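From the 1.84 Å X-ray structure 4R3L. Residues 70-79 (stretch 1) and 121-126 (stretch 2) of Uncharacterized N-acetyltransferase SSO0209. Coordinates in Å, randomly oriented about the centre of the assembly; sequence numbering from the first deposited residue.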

# COMPACT_ATOMS: atom_id res chain seq x y z
N ILE A 70 4.14 -4.94 8.20
CA ILE A 70 3.33 -5.75 9.11
C ILE A 70 3.60 -5.29 10.55
O ILE A 70 4.75 -5.12 10.94
CB ILE A 70 3.64 -7.24 8.98
CG1 ILE A 70 3.37 -7.72 7.54
CG2 ILE A 70 2.80 -8.02 9.99
CD1 ILE A 70 1.91 -7.53 7.12
N GLU A 71 2.53 -5.06 11.31
CA GLU A 71 2.66 -4.45 12.64
C GLU A 71 1.87 -5.19 13.72
O GLU A 71 0.96 -5.94 13.42
CB GLU A 71 2.21 -2.99 12.58
CG GLU A 71 2.84 -2.20 11.45
CD GLU A 71 2.17 -0.86 11.21
OE1 GLU A 71 1.00 -0.68 11.61
OE2 GLU A 71 2.82 0.02 10.62
N TRP A 72 2.23 -4.98 14.99
CA TRP A 72 1.40 -5.48 16.09
C TRP A 72 1.17 -4.31 17.03
O TRP A 72 2.11 -3.62 17.42
CB TRP A 72 2.07 -6.65 16.83
CG TRP A 72 1.27 -7.13 18.00
CD1 TRP A 72 0.09 -7.83 17.97
CD2 TRP A 72 1.58 -6.93 19.38
NE1 TRP A 72 -0.36 -8.07 19.25
CE2 TRP A 72 0.54 -7.53 20.13
CE3 TRP A 72 2.62 -6.30 20.06
CZ2 TRP A 72 0.53 -7.51 21.53
CZ3 TRP A 72 2.61 -6.29 21.44
CH2 TRP A 72 1.57 -6.89 22.16
N GLY A 73 -0.09 -4.05 17.36
CA GLY A 73 -0.36 -2.88 18.17
C GLY A 73 -1.83 -2.56 18.25
O GLY A 73 -2.67 -3.35 17.83
N PHE A 74 -2.13 -1.39 18.78
CA PHE A 74 -3.50 -0.98 18.99
C PHE A 74 -4.26 -0.86 17.66
O PHE A 74 -3.76 -0.31 16.68
CB PHE A 74 -3.55 0.33 19.77
CG PHE A 74 -3.04 0.21 21.18
CD1 PHE A 74 -3.72 -0.59 22.10
CD2 PHE A 74 -1.89 0.85 21.58
CE1 PHE A 74 -3.25 -0.71 23.41
CE2 PHE A 74 -1.42 0.73 22.89
CZ PHE A 74 -2.11 -0.06 23.79
N SER A 75 -5.46 -1.43 17.65
CA SER A 75 -6.36 -1.34 16.50
C SER A 75 -6.76 0.10 16.24
O SER A 75 -6.93 0.88 17.17
CB SER A 75 -7.60 -2.20 16.75
OG SER A 75 -8.59 -1.95 15.76
N ASN A 76 -6.88 0.48 14.97
CA ASN A 76 -7.35 1.83 14.65
C ASN A 76 -8.79 1.78 14.16
O ASN A 76 -9.32 2.76 13.66
CB ASN A 76 -6.45 2.50 13.61
CG ASN A 76 -6.13 1.59 12.45
OD1 ASN A 76 -7.03 1.02 11.85
ND2 ASN A 76 -4.85 1.45 12.14
N ILE A 77 -9.40 0.61 14.33
CA ILE A 77 -10.82 0.44 14.05
C ILE A 77 -11.62 0.40 15.35
O ILE A 77 -12.66 1.03 15.46
CB ILE A 77 -11.09 -0.84 13.24
CG1 ILE A 77 -10.25 -0.83 11.95
CG2 ILE A 77 -12.57 -0.96 12.92
CD1 ILE A 77 -10.59 -1.96 10.96
N LYS A 78 -11.10 -0.32 16.33
CA LYS A 78 -11.82 -0.52 17.59
C LYS A 78 -11.86 0.73 18.47
O LYS A 78 -10.87 1.46 18.60
CB LYS A 78 -11.20 -1.68 18.36
CG LYS A 78 -11.71 -3.04 17.92
CD LYS A 78 -10.92 -4.17 18.54
CE LYS A 78 -11.50 -5.52 18.16
NZ LYS A 78 -11.68 -5.64 16.69
N GLN A 79 -13.02 0.96 19.08
CA GLN A 79 -13.24 2.08 19.99
C GLN A 79 -12.32 2.01 21.21
O GLN A 79 -11.81 3.02 21.68
CB GLN A 79 -14.70 2.12 20.45
CG GLN A 79 -15.72 2.36 19.34
CD GLN A 79 -16.11 1.09 18.61
OE1 GLN A 79 -15.59 0.00 18.90
NE2 GLN A 79 -17.02 1.21 17.66
N ALA A 121 -2.75 -10.89 9.98
CA ALA A 121 -3.32 -9.57 10.16
C ALA A 121 -4.84 -9.61 10.32
O ALA A 121 -5.52 -10.40 9.66
CB ALA A 121 -2.93 -8.66 8.99
N GLU A 122 -5.36 -8.75 11.19
CA GLU A 122 -6.79 -8.67 11.46
C GLU A 122 -7.40 -7.44 10.79
O GLU A 122 -8.62 -7.33 10.61
CB GLU A 122 -7.02 -8.68 12.99
CG GLU A 122 -8.42 -8.30 13.47
CD GLU A 122 -8.61 -6.80 13.63
OE1 GLU A 122 -7.60 -6.07 13.66
OE2 GLU A 122 -9.77 -6.35 13.72
N GLU A 123 -6.53 -6.49 10.41
CA GLU A 123 -6.98 -5.32 9.69
C GLU A 123 -5.92 -4.85 8.71
O GLU A 123 -4.75 -5.19 8.86
CB GLU A 123 -7.34 -4.19 10.65
CG GLU A 123 -6.18 -3.64 11.48
CD GLU A 123 -6.40 -2.19 11.86
OE1 GLU A 123 -6.59 -1.37 10.94
OE2 GLU A 123 -6.40 -1.87 13.07
N ILE A 124 -6.33 -4.11 7.69
CA ILE A 124 -5.39 -3.48 6.78
C ILE A 124 -5.70 -2.00 6.82
O ILE A 124 -6.86 -1.62 6.89
CB ILE A 124 -5.48 -4.03 5.32
CG1 ILE A 124 -4.58 -3.24 4.38
CG2 ILE A 124 -6.92 -3.96 4.79
CD1 ILE A 124 -4.45 -3.82 2.99
N TYR A 125 -4.67 -1.16 6.83
CA TYR A 125 -4.92 0.26 6.75
C TYR A 125 -3.83 1.00 5.99
O TYR A 125 -2.79 0.43 5.63
CB TYR A 125 -5.06 0.86 8.16
CG TYR A 125 -3.76 1.02 8.91
CD1 TYR A 125 -3.15 2.26 9.03
CD2 TYR A 125 -3.14 -0.07 9.51
CE1 TYR A 125 -1.98 2.42 9.73
CE2 TYR A 125 -1.96 0.08 10.21
CZ TYR A 125 -1.38 1.32 10.31
OH TYR A 125 -0.21 1.48 11.00
N LEU A 126 -4.09 2.27 5.75
CA LEU A 126 -3.20 3.10 4.96
C LEU A 126 -3.52 4.55 5.22
O LEU A 126 -4.55 4.87 5.82
CB LEU A 126 -3.33 2.78 3.47
CG LEU A 126 -4.76 2.90 2.92
CD1 LEU A 126 -5.14 4.33 2.49
CD2 LEU A 126 -4.99 1.92 1.78

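How does the strand at the start of stretch 1 reach stretch 2? It does so through Glu71, whose CA-to-CB bond points toward the other stretch and whose m, t side chain extends to the end of Tyr125. There the phenol donates a short hydrogen bond, Tyr125 OH to Glu71 OE1 at 2.5 Å, with the carboxylate oxygen at the ring edge, near its plane. A long acidic side chain suits this place because it offers a charged acceptor to a hydroxyl at the tip of a buried ring. Trp72, Gly73 and Phe74 take no part, and the chain turns a corner at Gly73.

What does the loop beyond that corner grip? Its main partner is the carboxylate of Glu123, a buried residue that loses more surface to this contact than any other. The backbone Asn76 N gives Glu123 OE2 a nearly straight hydrogen bond of 3.1 Å, while Ser75 OG adds a weak one to the same oxygen at 3.5 Å. Ser75 also steadies the turn itself: its OG accepts hydrogen bonds from Ile77 N and Lys78 N, each 3.0 Å long, a task for which a short hydroxyl side chain is well suited.

How does Asn76 fit between two neighbours? Its p rotamer sets the side-chain amide beside the Glu123 carboxylate and over one face of the Tyr125 ring. The amide is probably turned over in the model, so its individual atoms carry little weight.

What closes the contact at its far end? Ile77 lays aliphatic carbon against the acid, with CG1 3.8 Å from Glu123 OE1. Lys78, though its CA-to-CB bond points sideways, brings its end nearer, and its NZ forms a long salt bridge of 3.6 Å with Glu122 OE2, pairing opposite charges.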